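Local coordinates for protein aspartokinase (Synechocystis, PDB 3L76) that probably phosphorylates the beta-carboxyl group of aspartate with ATP, the first step towards lysine and threonine, and binds both of these amino acids at its ACT domains, at residues Leu276-Arg281 with Asn312-Thr317; Ile303-Asp308 with Asp492-Val497; Asp443-Ala448 with Val523-Ala528; Ala545-Ala550 with Lys582-Ala587; Asn557-Ala562 with Val571-Arg576. All blocks are in the same frame, centred on the assembly; numbering follows the deposited sequence.

Contact 1: Leu276-Arg281 with Asn312-Thr317; sequences LRVPDR and NDIAFT. With THR (threonine), chain C; SO4 (sulfate ion), chain G.
The Asp313 carboxylate reaches the chain at Leu276 and Arg277 with OD1, while the Arg277 guanidinium takes a sulfate ion, probably from the crystallisation liquor, at its edge, near its own plane, through NH2 and a weak bond from NE. A second guanidinium, that of Arg281, has Pro279 CB above one face, offset toward the rim. Behind this lies a G1 beta bulge in the antiparallel pairing of strands 271-279 and 311-318 of an ACT domain. Arg277 and Val278 both face Asn312, Arg277 in a left-handed conformation (phi 54°, psi 49°). Val278 N bonds to Asn312 O at 2.9 Å, nearly in line with that carbonyl. Arg277 N gives its hydrogen instead to Asp313 OD1, 2.8 Å away and almost straight at 166°. Leu276 CD2 packs on Asp313 CG at 3.8 Å, the two side chains crossing obliquely. Val278 CG1 comes to 4.4 Å from Ile314 CD1, and helix 284-294 covers both through Val284, Leu288 and Phe289. Asp280 centres an inverse gamma turn, and its OD1 accepts from the amino N of the bound threonine at 2.9 Å. A water probably links the same OD1 to Asn312 ND2, which donates to it over 2.9 Å.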
# COMPACT_ATOMS: atom_id res chain seq x y z
N LEU A 276 31.50 -6.13 53.78
CA LEU A 276 30.18 -6.15 54.39
C LEU A 276 29.98 -5.02 55.40
O LEU A 276 30.92 -4.63 56.09
CB LEU A 276 29.98 -7.48 55.12
CG LEU A 276 30.17 -8.75 54.32
CD1 LEU A 276 30.12 -9.94 55.25
CD2 LEU A 276 29.11 -8.86 53.22
N ARG A 277 28.75 -4.52 55.47
CA ARG A 277 28.34 -3.58 56.52
C ARG A 277 29.24 -2.36 56.63
O ARG A 277 29.70 -2.00 57.71
CB ARG A 277 28.26 -4.29 57.87
CG ARG A 277 27.38 -3.57 58.88
CD ARG A 277 27.03 -4.48 60.02
NE ARG A 277 25.99 -3.91 60.87
CZ ARG A 277 25.70 -4.37 62.08
NH1 ARG A 277 26.36 -5.39 62.59
NH2 ARG A 277 24.73 -3.80 62.78
N VAL A 278 29.51 -1.75 55.49
CA VAL A 278 30.30 -0.53 55.44
C VAL A 278 29.30 0.63 55.61
O VAL A 278 28.10 0.45 55.41
CB VAL A 278 31.09 -0.48 54.09
CG1 VAL A 278 30.29 0.23 53.03
CG2 VAL A 278 32.43 0.17 54.27
N PRO A 279 29.78 1.82 56.00
CA PRO A 279 28.85 2.95 56.19
C PRO A 279 28.21 3.42 54.88
O PRO A 279 28.90 3.52 53.85
CB PRO A 279 29.74 4.06 56.77
CG PRO A 279 30.93 3.36 57.35
CD PRO A 279 31.14 2.15 56.47
N ASP A 280 26.92 3.71 54.91
CA ASP A 280 26.22 4.17 53.71
C ASP A 280 26.24 5.68 53.57
O ASP A 280 25.25 6.35 53.82
CB ASP A 280 24.77 3.68 53.69
CG ASP A 280 24.02 4.12 52.44
OD1 ASP A 280 24.67 4.43 51.41
OD2 ASP A 280 22.78 4.16 52.48
N ARG A 281 27.38 6.21 53.16
CA ARG A 281 27.55 7.64 52.98
C ARG A 281 28.49 7.91 51.81
O ARG A 281 29.26 7.04 51.43
CB ARG A 281 28.12 8.26 54.25
CG ARG A 281 29.47 7.68 54.66
CD ARG A 281 30.13 8.49 55.78
NE ARG A 281 31.42 7.91 56.14
CZ ARG A 281 31.67 7.30 57.30
NH1 ARG A 281 30.74 7.21 58.24
NH2 ARG A 281 32.87 6.79 57.51
N ASN A 312 25.74 -0.53 53.90
CA ASN A 312 25.58 -1.39 52.72
C ASN A 312 26.75 -2.35 52.57
O ASN A 312 27.74 -2.23 53.27
CB ASN A 312 25.45 -0.54 51.45
CG ASN A 312 24.59 -1.20 50.39
OD1 ASN A 312 24.43 -2.41 50.37
ND2 ASN A 312 24.03 -0.39 49.50
N ASP A 313 26.62 -3.31 51.65
CA ASP A 313 27.76 -4.15 51.26
C ASP A 313 28.30 -3.69 49.90
O ASP A 313 27.59 -3.06 49.11
CB ASP A 313 27.38 -5.61 51.21
CG ASP A 313 26.67 -6.09 52.46
OD1 ASP A 313 27.04 -5.68 53.59
OD2 ASP A 313 25.75 -6.91 52.31
N ILE A 314 29.56 -3.98 49.63
CA ILE A 314 30.12 -3.77 48.31
C ILE A 314 30.83 -5.05 47.84
O ILE A 314 31.70 -5.57 48.53
CB ILE A 314 31.07 -2.60 48.27
CG1 ILE A 314 30.36 -1.32 48.72
CG2 ILE A 314 31.65 -2.44 46.87
CD1 ILE A 314 31.22 -0.07 48.70
N ALA A 315 30.42 -5.56 46.68
CA ALA A 315 31.01 -6.79 46.17
C ALA A 315 31.64 -6.52 44.83
O ALA A 315 31.16 -5.70 44.07
CB ALA A 315 29.99 -7.90 46.07
N PHE A 316 32.76 -7.19 44.57
CA PHE A 316 33.40 -7.11 43.27
C PHE A 316 34.07 -8.44 42.94
O PHE A 316 34.25 -9.28 43.81
CB PHE A 316 34.38 -5.94 43.18
CG PHE A 316 35.51 -6.00 44.16
CD1 PHE A 316 36.69 -6.61 43.83
CD2 PHE A 316 35.39 -5.42 45.41
CE1 PHE A 316 37.74 -6.65 44.74
CE2 PHE A 316 36.43 -5.46 46.31
CZ PHE A 316 37.61 -6.08 45.97
N THR A 317 34.37 -8.65 41.67
CA THR A 317 35.11 -9.85 41.30
C THR A 317 36.41 -9.49 40.62
O THR A 317 36.60 -8.40 40.11
CB THR A 317 34.32 -10.81 40.37
OG1 THR A 317 34.12 -10.20 39.08
CG2 THR A 317 33.00 -11.19 41.01
N THR C . 26.94 5.02 49.68
CA THR C . 28.38 4.73 49.62
C THR C . 29.12 5.72 48.72
O THR C . 28.50 6.59 48.09
CB THR C . 28.65 3.29 49.17
OG1 THR C . 28.14 3.08 47.84
CG2 THR C . 27.97 2.31 50.12
OXT THR C . 30.35 5.66 48.63
S SO4 G . 23.59 -0.92 60.58
O1 SO4 G . 22.70 -1.70 59.78
O2 SO4 G . 24.91 -0.65 60.06
O3 SO4 G . 22.93 0.37 60.71
O4 SO4 G . 23.84 -1.67 61.77
O HOH W 1 24.10 2.53 49.43

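Contact 2: Ile303-Asp308 with Asp492-Val497; sequences IQSIHD and DIAFMV. With THR (threonine), chain C.
Ser305 and Ile306 pack against Ala494 and Asp492 in a small buried contact without direct hydrogen bonds, where the loop between strands 302-303 and 311-318 of one ACT domain lies against strand 490-498 of another. The touching is done by few atoms. Ser305 OG sits 3.8 Å from Ala494 CB, and Ile306 CB follows at 4.4 Å from the same methyl. Ile306 CG2, between the backbone N and carbonyl carbon of its own residue, comes within 4.1 Å of Asp492 OD2, the two side chains crossing at about a right angle. That carboxylate is held from elsewhere: Arg450 forms a salt bridge with OD2, and the backbone N of His451 bonds to OD1. Arg450 also donates to His307 O, so one guanidinium grips both sides of the contact; it probably eases the proximity of Asp308 and Asp492 as well, whose OD2 atoms are 5.5 Å apart. A water lies between Ser305 OG and Asp492 O, but the bridge is doubtful. Just before Ser305, Gln304 reaches into the threonine pocket, CG anti to its backbone N (chi1 -180°) and CD extended beyond. NE2 donates to Ile558 O and Glu559 O in the ACT domain of residues 530-588, and only weakly to the threonine hydroxyl. The hydroxyl OG1 of that ligand in turn donates to Gln304 OE1 at 2.7 Å.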
# COMPACT_ATOMS: atom_id res chain seq x y z
N ILE A 303 28.99 -5.06 42.31
CA ILE A 303 27.59 -5.19 42.67
C ILE A 303 27.29 -4.57 44.04
O ILE A 303 27.87 -4.93 45.06
CB ILE A 303 27.15 -6.67 42.64
CG1 ILE A 303 27.56 -7.32 41.32
CG2 ILE A 303 25.65 -6.81 42.90
CD1 ILE A 303 27.10 -8.76 41.17
N GLN A 304 26.39 -3.60 44.06
CA GLN A 304 25.91 -3.06 45.31
C GLN A 304 24.41 -2.88 45.27
O GLN A 304 23.89 -1.99 44.58
CB GLN A 304 26.59 -1.73 45.62
CG GLN A 304 26.13 -1.11 46.94
CD GLN A 304 26.70 0.27 47.14
OE1 GLN A 304 27.93 0.47 47.19
NE2 GLN A 304 25.80 1.24 47.26
N SER A 305 23.70 -3.73 46.01
CA SER A 305 22.24 -3.67 46.05
C SER A 305 21.77 -2.61 47.05
O SER A 305 22.52 -1.69 47.39
CB SER A 305 21.65 -5.05 46.36
OG SER A 305 20.23 -5.01 46.42
N ILE A 306 20.53 -2.73 47.49
CA ILE A 306 19.93 -1.74 48.38
C ILE A 306 20.55 -1.74 49.78
O ILE A 306 21.01 -2.79 50.27
CB ILE A 306 18.39 -1.94 48.45
CG1 ILE A 306 17.75 -0.74 49.14
CG2 ILE A 306 18.04 -3.24 49.14
CD1 ILE A 306 16.26 -0.81 49.21
N HIS A 307 20.57 -0.58 50.42
CA HIS A 307 21.12 -0.43 51.77
C HIS A 307 20.40 -1.35 52.77
O HIS A 307 19.26 -1.76 52.56
CB HIS A 307 20.98 1.01 52.25
CG HIS A 307 19.56 1.41 52.51
ND1 HIS A 307 18.99 1.36 53.76
CD2 HIS A 307 18.59 1.81 51.66
CE1 HIS A 307 17.73 1.74 53.68
NE2 HIS A 307 17.46 2.01 52.41
N ASP A 308 21.11 -1.68 53.84
CA ASP A 308 20.53 -2.39 54.96
C ASP A 308 20.75 -1.51 56.19
O ASP A 308 21.89 -1.37 56.65
CB ASP A 308 21.16 -3.77 55.12
CG ASP A 308 20.64 -4.52 56.34
OD1 ASP A 308 19.91 -3.93 57.17
OD2 ASP A 308 20.96 -5.72 56.47
N ASP A 492 18.34 -9.76 49.58
CA ASP A 492 17.47 -8.73 49.07
C ASP A 492 17.62 -8.67 47.57
O ASP A 492 18.70 -8.91 47.04
CB ASP A 492 17.84 -7.38 49.67
CG ASP A 492 17.58 -7.30 51.16
OD1 ASP A 492 16.83 -8.16 51.68
OD2 ASP A 492 18.12 -6.37 51.80
N ILE A 493 16.53 -8.36 46.88
CA ILE A 493 16.56 -8.17 45.44
C ILE A 493 16.01 -6.80 45.13
O ILE A 493 14.87 -6.51 45.46
CB ILE A 493 15.72 -9.24 44.69
CG1 ILE A 493 16.29 -10.64 44.93
CG2 ILE A 493 15.67 -8.94 43.18
CD1 ILE A 493 15.57 -11.73 44.16
N ALA A 494 16.83 -5.95 44.51
CA ALA A 494 16.37 -4.66 44.04
C ALA A 494 16.26 -4.65 42.50
O ALA A 494 17.04 -5.30 41.80
CB ALA A 494 17.32 -3.56 44.50
N PHE A 495 15.28 -3.92 41.98
CA PHE A 495 15.12 -3.81 40.54
C PHE A 495 14.47 -2.49 40.20
O PHE A 495 13.92 -1.84 41.08
CB PHE A 495 14.31 -4.98 39.97
CG PHE A 495 12.87 -4.99 40.40
CD1 PHE A 495 12.49 -5.59 41.59
CD2 PHE A 495 11.89 -4.42 39.60
CE1 PHE A 495 11.15 -5.61 41.99
CE2 PHE A 495 10.55 -4.44 40.00
CZ PHE A 495 10.18 -5.03 41.20
N MET A 496 14.53 -2.09 38.94
CA MET A 496 13.95 -0.82 38.54
C MET A 496 12.96 -0.98 37.40
O MET A 496 13.16 -1.80 36.50
CB MET A 496 15.03 0.19 38.17
CG MET A 496 15.81 0.68 39.38
SD MET A 496 17.33 1.49 38.89
CE MET A 496 18.54 0.22 39.23
N VAL A 497 11.89 -0.20 37.47
CA VAL A 497 10.88 -0.14 36.43
C VAL A 497 10.45 1.29 36.22
O VAL A 497 10.74 2.16 37.05
CB VAL A 497 9.63 -0.98 36.77
CG1 VAL A 497 9.98 -2.47 36.79
CG2 VAL A 497 9.02 -0.53 38.08
N THR C . 26.94 5.02 49.68
CA THR C . 28.38 4.73 49.62
C THR C . 29.12 5.72 48.72
O THR C . 28.50 6.59 48.09
CB THR C . 28.65 3.29 49.17
OG1 THR C . 28.14 3.08 47.84
CG2 THR C . 27.97 2.31 50.12
OXT THR C . 30.35 5.66 48.63
O HOH W 2 20.86 -7.83 47.37

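Contact 3: Asp443-Ala448 with Val523-Ala528; sequences DQAQIA and VNKAIA
Ile527 lays its CD1 methyl over Gln446, 3.6 Å from the backbone N and slightly farther from CB, while its CG1 rests 3.5 Å from Gln444 O. CG1 of Ile527 stands between the backbone N and carbonyl carbon (chi1 64°), which turns that branch toward strand 437-453. Next to it the Gln446 side chain, extended beyond CG, passes Asn524 obliquely on the same side of the sheet, with the two amide planes 66° apart. Val523 and Ile447 take the other side. There Ile447 CG1 packs at 4.0 Å on Val523 CB, the side chains lying abreast and pointing the same way, under helix 499-512 with its Ala505 and Glu506. Gln446 and Asn524 form an antiparallel hydrogen-bonded pair that joins strands 437-453 and 520-533 of the ACT domains: Gln446 N donates to Asn524 O at 2.9 Å, and Asn524 N returns a bond to Gln446 O at 2.8 Å. The same Gln446 O also receives a CA-H contact from Val523. Beyond Asn524 the partner chain turns. Asn524 OD1 accepts from Ala526 N at 3.1 Å, an Asx turn in which the donor stands above the plane of the amide carbonyl, and Ala526 centres an inverse gamma turn. Ala445 CB touches Lys525 CG at this corner. Past the corner, strand 520-533 also pairs with strand 567-573, Ala528 bonding to Val572 through the backbone.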
# COMPACT_ATOMS: atom_id res chain seq x y z
N ASP A 443 13.54 8.50 34.86
CA ASP A 443 12.13 8.14 34.72
C ASP A 443 11.82 6.83 35.42
O ASP A 443 10.75 6.25 35.21
CB ASP A 443 11.76 8.01 33.24
CG ASP A 443 11.63 9.35 32.55
OD1 ASP A 443 12.60 10.12 32.54
OD2 ASP A 443 10.54 9.62 32.00
N GLN A 444 12.74 6.37 36.24
CA GLN A 444 12.63 5.04 36.82
C GLN A 444 12.29 5.06 38.29
O GLN A 444 12.54 6.04 38.97
CB GLN A 444 13.93 4.28 36.61
CG GLN A 444 13.75 2.90 36.04
CD GLN A 444 13.61 2.89 34.53
OE1 GLN A 444 14.41 2.28 33.82
NE2 GLN A 444 12.61 3.58 34.03
N ALA A 445 11.73 3.96 38.78
CA ALA A 445 11.50 3.78 40.20
C ALA A 445 12.25 2.56 40.74
O ALA A 445 12.29 1.51 40.11
CB ALA A 445 10.00 3.64 40.48
N GLN A 446 12.84 2.70 41.91
CA GLN A 446 13.48 1.56 42.55
C GLN A 446 12.46 0.76 43.35
O GLN A 446 11.65 1.32 44.07
CB GLN A 446 14.61 2.03 43.46
CG GLN A 446 15.24 0.93 44.28
CD GLN A 446 16.10 1.49 45.40
OE1 GLN A 446 17.32 1.38 45.38
NE2 GLN A 446 15.46 2.13 46.36
N ILE A 447 12.50 -0.55 43.20
CA ILE A 447 11.66 -1.41 44.01
C ILE A 447 12.50 -2.55 44.54
O ILE A 447 13.13 -3.28 43.78
CB ILE A 447 10.47 -2.00 43.21
CG1 ILE A 447 9.65 -0.88 42.57
CG2 ILE A 447 9.59 -2.85 44.12
CD1 ILE A 447 8.46 -1.39 41.82
N ALA A 448 12.53 -2.70 45.85
CA ALA A 448 13.31 -3.76 46.46
C ALA A 448 12.40 -4.72 47.17
O ALA A 448 11.44 -4.34 47.82
CB ALA A 448 14.34 -3.20 47.42
N VAL A 523 9.15 0.63 47.70
CA VAL A 523 9.44 1.39 46.50
C VAL A 523 9.97 2.78 46.81
O VAL A 523 9.56 3.41 47.77
CB VAL A 523 8.25 1.43 45.52
CG1 VAL A 523 7.04 0.79 46.15
CG2 VAL A 523 7.96 2.84 45.07
N ASN A 524 10.92 3.23 45.99
CA ASN A 524 11.51 4.55 46.10
C ASN A 524 11.55 5.16 44.71
O ASN A 524 12.34 4.75 43.87
CB ASN A 524 12.92 4.47 46.69
CG ASN A 524 13.66 5.79 46.67
OD1 ASN A 524 13.07 6.84 46.44
ND2 ASN A 524 14.96 5.75 46.91
N LYS A 525 10.68 6.14 44.47
CA LYS A 525 10.53 6.74 43.16
C LYS A 525 11.61 7.76 42.86
O LYS A 525 11.89 8.04 41.70
CB LYS A 525 9.16 7.41 43.02
CG LYS A 525 8.02 6.47 42.68
CD LYS A 525 6.80 7.25 42.22
CE LYS A 525 5.81 6.35 41.51
NZ LYS A 525 4.70 7.13 40.90
N ALA A 526 12.21 8.33 43.90
CA ALA A 526 13.12 9.46 43.72
C ALA A 526 14.56 9.03 43.50
O ALA A 526 15.44 9.33 44.30
CB ALA A 526 13.03 10.40 44.90
N ILE A 527 14.79 8.34 42.39
CA ILE A 527 16.13 7.89 42.02
C ILE A 527 16.47 8.28 40.59
O ILE A 527 15.59 8.42 39.73
CB ILE A 527 16.26 6.36 42.12
CG1 ILE A 527 15.31 5.70 41.11
CG2 ILE A 527 15.99 5.89 43.55
CD1 ILE A 527 15.74 4.33 40.65
N ALA A 528 17.76 8.46 40.33
CA ALA A 528 18.27 8.63 38.99
C ALA A 528 19.34 7.59 38.74
O ALA A 528 20.02 7.16 39.68
CB ALA A 528 18.84 10.00 38.82

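Contact 4: Ala545-Ala550 with Lys582-Ala587; sequences AHFFAA and KAAHSA
Ala550 and Ala587 meet methyl to methyl, CB to CB at 3.7 Å, in a close helix-helix contact built mainly from alanines. Ala583 CB reaches across to Ala550 O at 3.9 Å. A little deeper, Phe547 CE1 touches Ala584 CB at 4.0 Å, the methyl lying obliquely to the ring. The one polar link across the contact is at the exposed side: His546 NE2 donates to Ala587 O at 2.9 Å. The acceptor sits at the edge of the imidazole, close to the ring plane, whereas seen from the carbonyl the donor stands well above the C=O plane, and the bond is bent (133° at the hydrogen). The first torsion sets CG of His546 anti to the backbone N (chi1 -159°), the start of the path to Ala587. Ala587 lies at the end of helix 577-587, so this bond gives a partner to one carbonyl there. Phe588, the next residue, puts its ring edge-to-face with that of His546 and probably helps to fix it. The small residues allow the segment axes to approach to 9.2 Å, their directions 134° apart. In the ACT domain of residues 530-588 these are the two helices on one face of the beta-sheet: Phe547 and Ala584 rest on Ile532 of strand 520-533, Phe547 also on Ile568 and Cys570 of strand 567-573, while Ala545 and Ala549 lean the other way, onto helix 284-294.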
# COMPACT_ATOMS: atom_id res chain seq x y z
N ALA A 545 36.83 3.53 39.95
CA ALA A 545 37.25 4.37 41.06
C ALA A 545 37.11 5.84 40.70
O ALA A 545 36.64 6.65 41.50
CB ALA A 545 38.67 4.04 41.48
N HIS A 546 37.51 6.19 39.49
CA HIS A 546 37.40 7.57 39.04
C HIS A 546 35.96 8.04 39.00
O HIS A 546 35.65 9.15 39.40
CB HIS A 546 38.03 7.74 37.66
CG HIS A 546 38.40 9.15 37.35
ND1 HIS A 546 39.13 9.93 38.23
CD2 HIS A 546 38.16 9.92 36.27
CE1 HIS A 546 39.31 11.12 37.69
NE2 HIS A 546 38.73 11.15 36.50
N PHE A 547 35.08 7.17 38.51
CA PHE A 547 33.65 7.45 38.44
C PHE A 547 33.07 7.73 39.84
O PHE A 547 32.44 8.77 40.07
CB PHE A 547 32.94 6.27 37.73
CG PHE A 547 31.46 6.46 37.53
CD1 PHE A 547 30.89 7.72 37.57
CD2 PHE A 547 30.65 5.36 37.30
CE1 PHE A 547 29.52 7.88 37.39
CE2 PHE A 547 29.27 5.51 37.12
CZ PHE A 547 28.71 6.77 37.17
N PHE A 548 33.30 6.82 40.79
CA PHE A 548 32.81 6.98 42.15
C PHE A 548 33.40 8.20 42.85
O PHE A 548 32.72 8.87 43.63
CB PHE A 548 33.09 5.73 42.98
CG PHE A 548 32.61 4.47 42.36
CD1 PHE A 548 31.50 4.47 41.52
CD2 PHE A 548 33.26 3.27 42.62
CE1 PHE A 548 31.05 3.29 40.94
CE2 PHE A 548 32.80 2.08 42.04
CZ PHE A 548 31.69 2.10 41.21
N ALA A 549 34.67 8.49 42.58
CA ALA A 549 35.31 9.64 43.19
C ALA A 549 34.65 10.92 42.69
O ALA A 549 34.52 11.89 43.42
CB ALA A 549 36.79 9.65 42.88
N ALA A 550 34.24 10.90 41.43
CA ALA A 550 33.61 12.05 40.81
C ALA A 550 32.29 12.40 41.51
O ALA A 550 31.96 13.57 41.67
CB ALA A 550 33.37 11.78 39.33
N LYS A 582 26.73 15.50 34.99
CA LYS A 582 27.72 16.52 34.66
C LYS A 582 29.08 16.11 35.21
O LYS A 582 30.10 16.24 34.54
CB LYS A 582 27.30 17.88 35.21
CG LYS A 582 26.08 18.50 34.54
CD LYS A 582 25.73 19.83 35.21
CE LYS A 582 24.51 20.49 34.61
NZ LYS A 582 24.17 21.74 35.36
N ALA A 583 29.08 15.62 36.44
CA ALA A 583 30.30 15.16 37.09
C ALA A 583 30.98 14.05 36.30
O ALA A 583 32.20 14.08 36.09
CB ALA A 583 30.01 14.70 38.51
N ALA A 584 30.20 13.05 35.87
CA ALA A 584 30.73 11.95 35.06
C ALA A 584 31.29 12.43 33.72
O ALA A 584 32.34 11.96 33.28
CB ALA A 584 29.65 10.89 34.83
N HIS A 585 30.60 13.36 33.07
CA HIS A 585 31.04 13.88 31.77
C HIS A 585 32.35 14.65 31.90
O HIS A 585 33.20 14.60 31.01
CB HIS A 585 29.96 14.75 31.13
CG HIS A 585 30.10 14.91 29.64
ND1 HIS A 585 30.77 15.97 29.06
CD2 HIS A 585 29.64 14.16 28.61
CE1 HIS A 585 30.73 15.86 27.75
NE2 HIS A 585 30.05 14.76 27.45
N SER A 586 32.50 15.37 33.00
CA SER A 586 33.72 16.13 33.26
C SER A 586 34.85 15.23 33.75
O SER A 586 36.00 15.41 33.38
CB SER A 586 33.47 17.24 34.28
OG SER A 586 32.50 18.15 33.80
N ALA A 587 34.51 14.26 34.59
CA ALA A 587 35.51 13.34 35.13
C ALA A 587 36.29 12.66 34.02
O ALA A 587 37.49 12.42 34.15
CB ALA A 587 34.86 12.31 36.03

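Contact 5: Asn557-Ala562 with Val571-Arg576; sequences NIEMIA and VVPQDR. With THR (threonine), chain C.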
# COMPACT_ATOMS: atom_id res chain seq x y z
N ASN A 557 25.60 10.63 47.19
CA ASN A 557 25.62 9.29 47.73
C ASN A 557 25.25 8.25 46.67
O ASN A 557 24.35 8.47 45.86
CB ASN A 557 24.68 9.17 48.93
CG ASN A 557 24.78 7.82 49.61
OD1 ASN A 557 25.86 7.38 49.99
ND2 ASN A 557 23.64 7.15 49.76
N ILE A 558 25.94 7.12 46.70
CA ILE A 558 25.68 6.07 45.73
C ILE A 558 24.80 5.00 46.36
O ILE A 558 25.23 4.29 47.27
CB ILE A 558 26.98 5.45 45.22
CG1 ILE A 558 27.88 6.53 44.61
CG2 ILE A 558 26.68 4.35 44.20
CD1 ILE A 558 29.26 6.04 44.24
N GLU A 559 23.57 4.89 45.88
CA GLU A 559 22.59 3.98 46.48
C GLU A 559 22.79 2.55 46.02
O GLU A 559 22.71 1.61 46.81
CB GLU A 559 21.16 4.45 46.18
CG GLU A 559 20.86 5.89 46.56
CD GLU A 559 19.36 6.20 46.57
OE1 GLU A 559 18.57 5.25 46.77
OE2 GLU A 559 18.98 7.38 46.39
N MET A 560 23.02 2.37 44.72
CA MET A 560 23.24 1.05 44.17
C MET A 560 24.27 1.13 43.06
O MET A 560 24.43 2.17 42.44
CB MET A 560 21.93 0.46 43.64
CG MET A 560 20.81 0.36 44.68
SD MET A 560 19.52 -0.85 44.28
CE MET A 560 18.80 -0.11 42.82
N ILE A 561 24.98 0.03 42.82
CA ILE A 561 25.92 -0.05 41.71
C ILE A 561 25.68 -1.36 40.97
O ILE A 561 25.42 -2.39 41.60
CB ILE A 561 27.38 -0.05 42.18
CG1 ILE A 561 27.67 1.16 43.08
CG2 ILE A 561 28.32 -0.08 41.00
CD1 ILE A 561 28.94 1.00 43.88
N ALA A 562 25.75 -1.29 39.64
CA ALA A 562 25.63 -2.48 38.79
C ALA A 562 26.51 -2.37 37.54
O ALA A 562 26.75 -1.29 37.02
CB ALA A 562 24.18 -2.75 38.40
N VAL A 571 23.01 4.05 40.91
CA VAL A 571 21.73 4.63 41.29
C VAL A 571 21.98 5.71 42.33
O VAL A 571 22.85 5.59 43.19
CB VAL A 571 20.73 3.61 41.84
CG1 VAL A 571 19.43 4.30 42.22
CG2 VAL A 571 20.47 2.57 40.80
N VAL A 572 21.20 6.77 42.24
CA VAL A 572 21.56 8.02 42.88
C VAL A 572 20.26 8.77 43.17
O VAL A 572 19.21 8.46 42.61
CB VAL A 572 22.49 8.80 41.92
CG1 VAL A 572 21.82 10.06 41.38
CG2 VAL A 572 23.81 9.08 42.57
N PRO A 573 20.31 9.74 44.09
CA PRO A 573 19.08 10.46 44.41
C PRO A 573 18.59 11.28 43.21
O PRO A 573 19.39 11.95 42.57
CB PRO A 573 19.49 11.37 45.56
CG PRO A 573 20.68 10.70 46.16
CD PRO A 573 21.41 10.07 45.02
N GLN A 574 17.30 11.23 42.92
CA GLN A 574 16.74 11.90 41.75
C GLN A 574 17.10 13.38 41.64
O GLN A 574 17.40 13.86 40.55
CB GLN A 574 15.22 11.72 41.68
CG GLN A 574 14.56 12.55 40.59
CD GLN A 574 13.31 11.92 40.03
OE1 GLN A 574 13.32 11.39 38.92
NE2 GLN A 574 12.22 11.97 40.78
N ASP A 575 17.05 14.10 42.74
CA ASP A 575 17.33 15.53 42.67
C ASP A 575 18.81 15.75 42.49
O ASP A 575 19.31 16.86 42.65
CB ASP A 575 16.82 16.26 43.92
CG ASP A 575 17.57 15.87 45.17
OD1 ASP A 575 17.31 16.50 46.21
OD2 ASP A 575 18.41 14.95 45.13
N ARG A 576 19.52 14.69 42.14
CA ARG A 576 20.94 14.80 41.92
C ARG A 576 21.42 14.13 40.63
O ARG A 576 22.61 14.13 40.34
CB ARG A 576 21.68 14.21 43.11
CG ARG A 576 22.87 15.02 43.49
CD ARG A 576 22.52 16.10 44.49
NE ARG A 576 23.63 16.16 45.42
CZ ARG A 576 24.76 16.81 45.19
NH1 ARG A 576 24.91 17.51 44.08
NH2 ARG A 576 25.73 16.78 46.08
N THR C . 26.94 5.02 49.68
CA THR C . 28.38 4.73 49.62
C THR C . 29.12 5.72 48.72
O THR C . 28.50 6.59 48.09
CB THR C . 28.65 3.29 49.17
OG1 THR C . 28.14 3.08 47.84
CG2 THR C . 27.97 2.31 50.12
OXT THR C . 30.35 5.66 48.63
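Glu559 and Met560 both face Val571, and two backbone hydrogen bonds hold them to it: Glu559 N to Val571 O at 2.9 Å, and Val571 N to Met560 O at 2.8 Å. Two residues opposite one make this a classic beta bulge, at the open end of the hairpin formed by strands 560-563 and 567-573. Apolar packing falls to Met560 and Val571, whose side chains lie side by side and point the same way. Met560 bends at its last torsion (chi3 -65°), and its CE methyl ends 3.7 Å from Val571 CG2; Ala494 and Met496 of strand 490-498 cover Met560. Looser polar-to-carbon contacts extend the contact past the bulge. Glu559, extended beyond CG, brings OE2 to 3.7 Å from Pro573 CG, and Asn557 O sits 3.5 Å from Pro573 CD. A further set of bonds holds the bound threonine. Its amino N donates to Asn557 OD1 at 2.6 Å and to Ile558 O at 3.0 Å, and its carboxylate O receives Ile558 N. Asn557 ND2 adds a weak bond to Asp280 OD1. Asn557 and Ile558 thus read both ends of the free amino acid with backbone and amide groups, completing a site where the loop before a strand of one ACT domain closes on another, the effector-binding interface known from aspartokinases.

In the fold
Contacts 1, 2 and 5 share one bound threonine: each supplies residues to it, and their centres lie 11 to 14 Å apart. Contact 1 joins contact 2 through Ala315 O and Ile303 N at 2.9 Å, and contact 2 joins contact 5 through Gln304 O and Ile561 N, also at 2.9 Å. Contact 3 carries the strand pairing onward. It meets contact 2 where Ile447 N bonds to Phe495 O and contact 5 where Ala528 N bonds to Val572 O, but stays about 8 Å from contact 1 at the nearest atoms. Contact 4 brackets contact 5 along the chain, and Phe548 touches Ile558 and Ile561; the His546 side chain of contact 4 is about 8 Å from a bound lysine.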